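Local coordinates for protein SAM dependent methyltransferase (Aquifex aeolicus, PDB 3DH0) that binds S-adenosylmethionine and probably transfers its methyl group to an acceptor, as a member of the Rossmann-like methyltransferase family, at residues K64-V75 against N89-I100. Numbering follows the deposited sequence.
Sequences KVYAIDVQEEMV and NVEVLKSEENKI. With SAM (S-adenosylmethionine), chain C.
Strands 64-69 and 90-94 run parallel, their axes 4.6 Å apart at an angle of 22°, and exchange backbone hydrogen bonds from Val65 N to Asn89 O through Leu93 N to Ala67 O. With helix 72-85 between them in sequence they form a beta-alpha-beta crossover of the Rossmann-like methyltransferase fold, strand 90-94 at the sheet's edge. Beta-branched and small residues suit the face bearing Val65, Ala67, Val90 and Val92: Val65 and Val90 run alongside each other in the same direction, with Val65 CB 3.9 Å from Val90 CG2. The crossover helix packs on the Val92 end of this face through Val75, whose CG1 lies anti to the backbone N (chi1 177°) and comes 3.7 Å from Val92 CG1; helix 52-59 touches Val65, Ala67 and Val90. On the other face Leu93 CD1 and Glu91 CB pack obliquely against the Tyr66 ring. Ile68 CB meets Ser95 CB.

Farther along, Ser95 N donates to Asp69 O, and the C-terminal ends of the two strands and the loops after them bind S-adenosylmethionine. Asp69, with two carboxylate oxygens for two ribose hydroxyls, accepts from O2' at OD1 (2.5 Å) and from O3' at OD2. Its OD1 also takes Gln71 N in an Asx turn, while Gly47 N reaches OD2, which holds the carboxylate in place. Replacing the carboxylate with the methyl of an alanine is likely to leave both ribose hydroxyls without these acceptors and the turn before the helix less firmly held. Val70 offers its methyls to the adenine, CG1 standing 3.4 Å from SAM C6. Glu97, salt-bridged to Lys6, accepts from SAM N6 through its backbone O. Lys94, folded at its second and fourth torsions, ties the loops together: its NZ donates to Val70 O (3.0 Å) and Ser95 O.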
ATOM      1  N   LYS A  64     -10.164  11.040  -0.110  1.00 29.88           N
ATOM      2  CA  LYS A  64     -10.449  10.108   0.958  1.00 28.01           C
ATOM      3  C   LYS A  64      -9.410   9.003   1.001  1.00 25.56           C
ATOM      4  O   LYS A  64      -8.847   8.624  -0.019  1.00 24.91           O
ATOM      5  CB  LYS A  64     -11.838   9.509   0.760  1.00 28.63           C
ATOM      6  CG  LYS A  64     -12.496   9.061   2.047  1.00 29.92           C
ATOM      7  CD  LYS A  64     -13.803   8.353   1.750  1.00 32.16           C
ATOM      8  CE  LYS A  64     -14.751   9.213   0.934  1.00 31.52           C
ATOM      9  NZ  LYS A  64     -15.990   8.467   0.621  1.00 33.01           N
ATOM     10  N   VAL A  65      -9.154   8.488   2.191  1.00 23.83           N
ATOM     11  CA  VAL A  65      -8.182   7.424   2.341  1.00 22.13           C
ATOM     12  C   VAL A  65      -8.773   6.226   3.070  1.00 21.34           C
ATOM     13  O   VAL A  65      -9.147   6.321   4.232  1.00 21.51           O
ATOM     14  CB  VAL A  65      -6.938   7.905   3.134  1.00 23.22           C
ATOM     15  CG1 VAL A  65      -5.947   6.765   3.273  1.00 23.54           C
ATOM     16  CG2 VAL A  65      -6.286   9.086   2.443  1.00 20.25           C
ATOM     17  N   TYR A  66      -8.876   5.101   2.381  1.00 20.16           N
ATOM     18  CA  TYR A  66      -9.377   3.891   3.012  1.00 20.61           C
ATOM     19  C   TYR A  66      -8.162   3.083   3.412  1.00 19.14           C
ATOM     20  O   TYR A  66      -7.404   2.640   2.560  1.00 19.90           O
ATOM     21  CB  TYR A  66     -10.235   3.067   2.049  1.00 23.34           C
ATOM     22  CG  TYR A  66     -11.573   3.683   1.742  1.00 23.14           C
ATOM     23  CD1 TYR A  66     -12.569   3.742   2.712  1.00 22.43           C
ATOM     24  CD2 TYR A  66     -11.830   4.239   0.490  1.00 22.61           C
ATOM     25  CE1 TYR A  66     -13.776   4.339   2.448  1.00 23.27           C
ATOM     26  CE2 TYR A  66     -13.034   4.842   0.220  1.00 23.83           C
ATOM     27  CZ  TYR A  66     -14.000   4.890   1.203  1.00 24.48           C
ATOM     28  OH  TYR A  66     -15.188   5.507   0.951  1.00 26.57           O
ATOM     29  N   ALA A  67      -7.981   2.903   4.710  1.00 16.91           N
ATOM     30  CA  ALA A  67      -6.853   2.154   5.229  1.00 15.89           C
ATOM     31  C   ALA A  67      -7.314   0.798   5.748  1.00 15.28           C
ATOM     32  O   ALA A  67      -7.872   0.711   6.830  1.00 16.71           O
ATOM     33  CB  ALA A  67      -6.185   2.941   6.349  1.00 13.62           C
ATOM     34  N   ILE A  68      -7.082  -0.259   4.983  1.00 14.85           N
ATOM     35  CA  ILE A  68      -7.486  -1.591   5.405  1.00 16.28           C
ATOM     36  C   ILE A  68      -6.344  -2.399   5.993  1.00 16.63           C
ATOM     37  O   ILE A  68      -5.197  -1.997   5.957  1.00 16.94           O
ATOM     38  CB  ILE A  68      -8.079  -2.391   4.241  1.00 17.29           C
ATOM     39  CG1 ILE A  68      -7.082  -2.411   3.078  1.00 19.05           C
ATOM     40  CG2 ILE A  68      -9.425  -1.804   3.830  1.00 16.30           C
ATOM     41  CD1 ILE A  68      -7.479  -3.305   1.911  1.00 17.16           C
ATOM     42  N   ASP A  69      -6.680  -3.549   6.550  1.00 18.49           N
ATOM     43  CA  ASP A  69      -5.703  -4.436   7.141  1.00 17.78           C
ATOM     44  C   ASP A  69      -6.435  -5.626   7.727  1.00 18.67           C
ATOM     45  O   ASP A  69      -7.406  -5.461   8.458  1.00 16.79           O
ATOM     46  CB  ASP A  69      -4.916  -3.723   8.232  1.00 18.41           C
ATOM     47  CG  ASP A  69      -3.574  -4.379   8.496  1.00 20.54           C
ATOM     48  OD1 ASP A  69      -3.550  -5.596   8.757  1.00 22.43           O
ATOM     49  OD2 ASP A  69      -2.542  -3.685   8.436  1.00 20.16           O
ATOM     50  N   VAL A  70      -5.958  -6.824   7.396  1.00 20.58           N
ATOM     51  CA  VAL A  70      -6.551  -8.071   7.871  1.00 21.05           C
ATOM     52  C   VAL A  70      -6.433  -8.274   9.372  1.00 22.67           C
ATOM     53  O   VAL A  70      -7.221  -9.013   9.944  1.00 22.79           O
ATOM     54  CB  VAL A  70      -5.913  -9.308   7.207  1.00 22.77           C
ATOM     55  CG1 VAL A  70      -6.274  -9.371   5.726  1.00 21.83           C
ATOM     56  CG2 VAL A  70      -4.405  -9.280   7.403  1.00 21.12           C
ATOM     57  N   GLN A  71      -5.456  -7.635  10.012  1.00 24.47           N
ATOM     58  CA  GLN A  71      -5.289  -7.795  11.456  1.00 26.05           C
ATOM     59  C   GLN A  71      -5.961  -6.718  12.296  1.00 27.21           C
ATOM     60  O   GLN A  71      -5.721  -5.529  12.124  1.00 28.39           O
ATOM     61  CB  GLN A  71      -3.808  -7.908  11.805  1.00 26.43           C
ATOM     62  CG  GLN A  71      -3.197  -9.192  11.295  1.00 27.63           C
ATOM     63  CD  GLN A  71      -1.844  -9.481  11.899  1.00 30.85           C
ATOM     64  OE1 GLN A  71      -0.818  -9.005  11.419  1.00 29.95           O
ATOM     65  NE2 GLN A  71      -1.836 -10.268  12.972  1.00 32.85           N
ATOM     66  N   GLU A  72      -6.815  -7.172  13.209  1.00 27.63           N
ATOM     67  CA  GLU A  72      -7.576  -6.302  14.083  1.00 26.80           C
ATOM     68  C   GLU A  72      -6.698  -5.373  14.917  1.00 26.69           C
ATOM     69  O   GLU A  72      -7.032  -4.197  15.100  1.00 26.16           O
ATOM     70  CB  GLU A  72      -8.472  -7.152  14.999  1.00 28.69           C
ATOM     71  CG  GLU A  72      -9.429  -6.322  15.864  1.00 32.06           C
ATOM     72  CD  GLU A  72     -10.348  -7.148  16.752  1.00 33.70           C
ATOM     73  OE1 GLU A  72     -11.026  -8.069  16.243  1.00 34.30           O
ATOM     74  OE2 GLU A  72     -10.407  -6.855  17.963  1.00 34.55           O
ATOM     75  N   GLU A  73      -5.579  -5.890  15.422  1.00 25.52           N
ATOM     76  CA  GLU A  73      -4.692  -5.069  16.231  1.00 24.60           C
ATOM     77  C   GLU A  73      -4.113  -3.924  15.423  1.00 23.31           C
ATOM     78  O   GLU A  73      -3.967  -2.815  15.929  1.00 22.75           O
ATOM     79  CB  GLU A  73      -3.567  -5.903  16.860  1.00 26.40           C
ATOM     80  CG  GLU A  73      -3.080  -7.105  16.077  1.00 29.39           C
ATOM     81  CD  GLU A  73      -4.015  -8.298  16.202  1.00 31.48           C
ATOM     82  OE1 GLU A  73      -4.571  -8.491  17.304  1.00 31.86           O
ATOM     83  OE2 GLU A  73      -4.185  -9.047  15.213  1.00 31.29           O
ATOM     84  N   MET A  74      -3.788  -4.187  14.164  1.00 21.17           N
ATOM     85  CA  MET A  74      -3.253  -3.149  13.304  1.00 20.79           C
ATOM     86  C   MET A  74      -4.349  -2.139  12.984  1.00 21.75           C
ATOM     87  O   MET A  74      -4.101  -0.935  12.882  1.00 22.50           O
ATOM     88  CB  MET A  74      -2.695  -3.746  12.012  1.00 19.80           C
ATOM     89  CG  MET A  74      -1.221  -4.098  12.075  1.00 17.46           C
ATOM     90  SD  MET A  74      -0.832  -5.481  13.132  1.00 17.77           S
ATOM     91  CE  MET A  74       0.510  -6.167  12.278  1.00 12.50           C
ATOM     92  N   VAL A  75      -5.572  -2.621  12.841  1.00 21.18           N
ATOM     93  CA  VAL A  75      -6.678  -1.730  12.544  1.00 20.25           C
ATOM     94  C   VAL A  75      -6.900  -0.731  13.683  1.00 20.39           C
ATOM     95  O   VAL A  75      -6.978   0.477  13.460  1.00 20.28           O
ATOM     96  CB  VAL A  75      -7.976  -2.527  12.294  1.00 19.38           C
ATOM     97  CG1 VAL A  75      -9.129  -1.581  12.053  1.00 16.76           C
ATOM     98  CG2 VAL A  75      -7.794  -3.462  11.106  1.00 18.94           C
ATOM     99  N   ASN A  89      -9.974  12.921   6.773  1.00 19.44           N
ATOM    100  CA  ASN A  89     -10.400  12.235   5.560  1.00 18.27           C
ATOM    101  C   ASN A  89     -10.012  10.767   5.493  1.00 19.03           C
ATOM    102  O   ASN A  89     -10.061  10.155   4.422  1.00 18.91           O
ATOM    103  CB  ASN A  89      -9.834  12.946   4.336  1.00 17.50           C
ATOM    104  CG  ASN A  89      -8.316  12.939   4.300  1.00 19.25           C
ATOM    105  OD1 ASN A  89      -7.712  13.397   3.332  1.00 19.21           O
ATOM    106  ND2 ASN A  89      -7.690  12.423   5.353  1.00 16.34           N
ATOM    107  N   VAL A  90      -9.626  10.188   6.623  1.00 19.32           N
ATOM    108  CA  VAL A  90      -9.228   8.795   6.606  1.00 18.69           C
ATOM    109  C   VAL A  90     -10.214   7.875   7.279  1.00 18.88           C
ATOM    110  O   VAL A  90     -10.678   8.132   8.386  1.00 19.86           O
ATOM    111  CB  VAL A  90      -7.862   8.578   7.263  1.00 17.95           C
ATOM    112  CG1 VAL A  90      -7.418   7.129   7.059  1.00 15.81           C
ATOM    113  CG2 VAL A  90      -6.858   9.536   6.675  1.00 18.14           C
ATOM    114  N   GLU A  91     -10.511   6.785   6.587  1.00 18.29           N
ATOM    115  CA  GLU A  91     -11.436   5.784   7.074  1.00 18.69           C
ATOM    116  C   GLU A  91     -10.670   4.454   7.234  1.00 17.74           C
ATOM    117  O   GLU A  91     -10.242   3.848   6.258  1.00 14.06           O
ATOM    118  CB  GLU A  91     -12.587   5.666   6.067  1.00 19.82           C
ATOM    119  CG  GLU A  91     -13.890   5.163   6.623  1.00 21.67           C
ATOM    120  CD  GLU A  91     -14.513   6.093   7.646  1.00 23.00           C
ATOM    121  OE1 GLU A  91     -14.917   7.215   7.297  1.00 24.98           O
ATOM    122  OE2 GLU A  91     -14.607   5.697   8.815  1.00 24.04           O
ATOM    123  N   VAL A  92     -10.479   4.027   8.479  1.00 18.66           N
ATOM    124  CA  VAL A  92      -9.762   2.783   8.778  1.00 20.99           C
ATOM    125  C   VAL A  92     -10.713   1.593   8.869  1.00 20.90           C
ATOM    126  O   VAL A  92     -11.636   1.596   9.671  1.00 20.09           O
ATOM    127  CB  VAL A  92      -8.990   2.891  10.106  1.00 21.54           C
ATOM    128  CG1 VAL A  92      -8.200   1.619  10.350  1.00 20.11           C
ATOM    129  CG2 VAL A  92      -8.073   4.104  10.072  1.00 21.40           C
ATOM    130  N   LEU A  93     -10.469   0.569   8.057  1.00 21.17           N
ATOM    131  CA  LEU A  93     -11.344  -0.598   8.033  1.00 21.60           C
ATOM    132  C   LEU A  93     -10.681  -1.968   8.243  1.00 22.71           C
ATOM    133  O   LEU A  93      -9.518  -2.189   7.893  1.00 21.62           O
ATOM    134  CB  LEU A  93     -12.115  -0.624   6.704  1.00 20.00           C
ATOM    135  CG  LEU A  93     -12.897   0.620   6.253  1.00 18.52           C
ATOM    136  CD1 LEU A  93     -13.509   0.381   4.883  1.00 17.89           C
ATOM    137  CD2 LEU A  93     -13.977   0.950   7.254  1.00 16.70           C
ATOM    138  N   LYS A  94     -11.464  -2.885   8.810  1.00 22.58           N
ATOM    139  CA  LYS A  94     -11.045  -4.259   9.066  1.00 21.96           C
ATOM    140  C   LYS A  94     -11.251  -5.085   7.795  1.00 22.77           C
ATOM    141  O   LYS A  94     -12.378  -5.301   7.355  1.00 23.74           O
ATOM    142  CB  LYS A  94     -11.865  -4.836  10.214  1.00 21.85           C
ATOM    143  CG  LYS A  94     -11.654  -6.311  10.455  1.00 21.79           C
ATOM    144  CD  LYS A  94     -10.248  -6.608  10.888  1.00 23.76           C
ATOM    145  CE  LYS A  94     -10.034  -8.104  11.019  1.00 27.44           C
ATOM    146  NZ  LYS A  94     -10.171  -8.838   9.717  1.00 28.25           N
ATOM    147  N   SER A  95     -10.151  -5.541   7.210  1.00 24.44           N
ATOM    148  CA  SER A  95     -10.181  -6.320   5.977  1.00 24.01           C
ATOM    149  C   SER A  95     -10.076  -7.829   6.187  1.00 23.78           C
ATOM    150  O   SER A  95      -9.684  -8.311   7.251  1.00 22.98           O
ATOM    151  CB  SER A  95      -9.046  -5.843   5.058  1.00 24.61           C
ATOM    152  OG  SER A  95      -8.696  -6.798   4.069  1.00 25.68           O
ATOM    153  N   GLU A  96     -10.443  -8.562   5.146  1.00 24.63           N
ATOM    154  CA  GLU A  96     -10.394 -10.015   5.147  1.00 25.66           C
ATOM    155  C   GLU A  96      -9.410 -10.346   4.038  1.00 25.00           C
ATOM    156  O   GLU A  96      -9.265  -9.584   3.097  1.00 24.68           O
ATOM    157  CB  GLU A  96     -11.773 -10.585   4.825  1.00 27.77           C
ATOM    158  CG  GLU A  96     -12.161 -11.800   5.637  1.00 31.04           C
ATOM    159  CD  GLU A  96     -12.256 -11.512   7.124  1.00 32.74           C
ATOM    160  OE1 GLU A  96     -12.707 -10.411   7.501  1.00 32.44           O
ATOM    161  OE2 GLU A  96     -11.891 -12.399   7.921  1.00 35.28           O
ATOM    162  N   GLU A  97      -8.744 -11.486   4.139  1.00 25.93           N
ATOM    163  CA  GLU A  97      -7.739 -11.871   3.159  1.00 25.34           C
ATOM    164  C   GLU A  97      -7.987 -11.493   1.702  1.00 25.26           C
ATOM    165  O   GLU A  97      -7.183 -10.782   1.108  1.00 26.47           O
ATOM    166  CB  GLU A  97      -7.449 -13.366   3.275  1.00 24.57           C
ATOM    167  CG  GLU A  97      -6.201 -13.833   2.526  1.00 25.57           C
ATOM    168  CD  GLU A  97      -4.933 -13.094   2.924  1.00 26.33           C
ATOM    169  OE1 GLU A  97      -4.725 -12.839   4.132  1.00 27.01           O
ATOM    170  OE2 GLU A  97      -4.128 -12.779   2.022  1.00 24.90           O
ATOM    171  N   ASN A  98      -9.079 -11.946   1.105  1.00 24.91           N
ATOM    172  CA  ASN A  98      -9.307 -11.601  -0.297  1.00 25.79           C
ATOM    173  C   ASN A  98     -10.605 -10.870  -0.555  1.00 26.28           C
ATOM    174  O   ASN A  98     -11.168 -10.955  -1.651  1.00 26.16           O
ATOM    175  CB  ASN A  98      -9.251 -12.854  -1.168  1.00 26.67           C
ATOM    176  CG  ASN A  98      -7.953 -13.609  -1.011  1.00 26.82           C
ATOM    177  OD1 ASN A  98      -7.900 -14.641  -0.349  1.00 26.83           O
ATOM    178  ND2 ASN A  98      -6.888 -13.086  -1.613  1.00 28.71           N
ATOM    179  N   LYS A  99     -11.065 -10.146   0.459  1.00 26.50           N
ATOM    180  CA  LYS A  99     -12.307  -9.399   0.360  1.00 27.90           C
ATOM    181  C   LYS A  99     -12.153  -7.989   0.921  1.00 27.51           C
ATOM    182  O   LYS A  99     -11.818  -7.819   2.096  1.00 27.79           O
ATOM    183  CB  LYS A  99     -13.414 -10.099   1.139  1.00 28.27           C
ATOM    184  CG  LYS A  99     -13.577 -11.564   0.874  1.00 30.13           C
ATOM    185  CD  LYS A  99     -14.882 -12.023   1.524  1.00 34.39           C
ATOM    186  CE  LYS A  99     -14.976 -13.531   1.695  1.00 34.65           C
ATOM    187  NZ  LYS A  99     -14.172 -13.982   2.861  1.00 35.63           N
ATOM    188  N   ILE A 100     -12.421  -6.985   0.093  1.00 25.70           N
ATOM    189  CA  ILE A 100     -12.330  -5.596   0.526  1.00 24.94           C
ATOM    190  C   ILE A 100     -13.758  -5.102   0.758  1.00 24.00           C
ATOM    191  O   ILE A 100     -14.603  -5.171  -0.122  1.00 24.72           O
ATOM    192  CB  ILE A 100     -11.611  -4.739  -0.539  1.00 25.62           C
ATOM    193  CG1 ILE A 100     -10.238  -5.349  -0.830  1.00 24.84           C
ATOM    194  CG2 ILE A 100     -11.452  -3.306  -0.047  1.00 24.06           C
ATOM    195  CD1 ILE A 100      -9.619  -4.915  -2.129  1.00 24.61           C
TER
HETATM  196  N   SAM C 220       2.581  -0.590   5.020  1.00 36.37           N
HETATM  197  CA  SAM C 220       2.828  -0.419   6.485  1.00 37.77           C
HETATM  198  C   SAM C 220       3.747   0.755   6.734  1.00 39.30           C
HETATM  199  O   SAM C 220       4.168   1.389   5.765  1.00 40.08           O
HETATM  200  OXT SAM C 220       4.015   0.994   7.956  1.00 42.12           O
HETATM  201  CB  SAM C 220       3.453  -1.688   7.054  1.00 37.25           C
HETATM  202  CG  SAM C 220       2.730  -2.861   6.528  1.00 35.07           C
HETATM  203  SD  SAM C 220       3.225  -4.540   7.003  1.00 32.83           S
HETATM  204  CE  SAM C 220       4.791  -4.743   6.152  1.00 34.32           C
HETATM  205  C5' SAM C 220       2.075  -5.467   6.102  1.00 30.92           C
HETATM  206  C4' SAM C 220       0.660  -5.470   6.643  1.00 28.67           C
HETATM  207  O4' SAM C 220      -0.083  -6.225   5.694  1.00 27.92           O
HETATM  208  C3' SAM C 220       0.501  -6.305   7.929  1.00 27.94           C
HETATM  209  O3' SAM C 220       0.194  -5.333   8.970  1.00 25.83           O
HETATM  210  C2' SAM C 220      -0.713  -7.187   7.713  1.00 25.87           C
HETATM  211  O2' SAM C 220      -1.671  -7.302   8.743  1.00 25.94           O
HETATM  212  C1' SAM C 220      -1.209  -6.680   6.323  1.00 27.95           C
HETATM  213  N9  SAM C 220      -1.793  -7.657   5.425  1.00 28.48           N
HETATM  214  C8  SAM C 220      -1.373  -8.927   5.085  1.00 28.94           C
HETATM  215  N7  SAM C 220      -2.147  -9.509   4.224  1.00 28.30           N
HETATM  216  C5  SAM C 220      -3.149  -8.573   3.972  1.00 28.79           C
HETATM  217  C6  SAM C 220      -4.291  -8.586   3.121  1.00 29.45           C
HETATM  218  N6  SAM C 220      -4.597  -9.653   2.352  1.00 28.65           N
HETATM  219  N1  SAM C 220      -5.107  -7.462   3.095  1.00 30.09           N
HETATM  220  C2  SAM C 220      -4.765  -6.415   3.883  1.00 29.55           C
HETATM  221  N3  SAM C 220      -3.719  -6.305   4.709  1.00 28.67           N
HETATM  222  C4  SAM C 220      -2.943  -7.424   4.706  1.00 28.08           C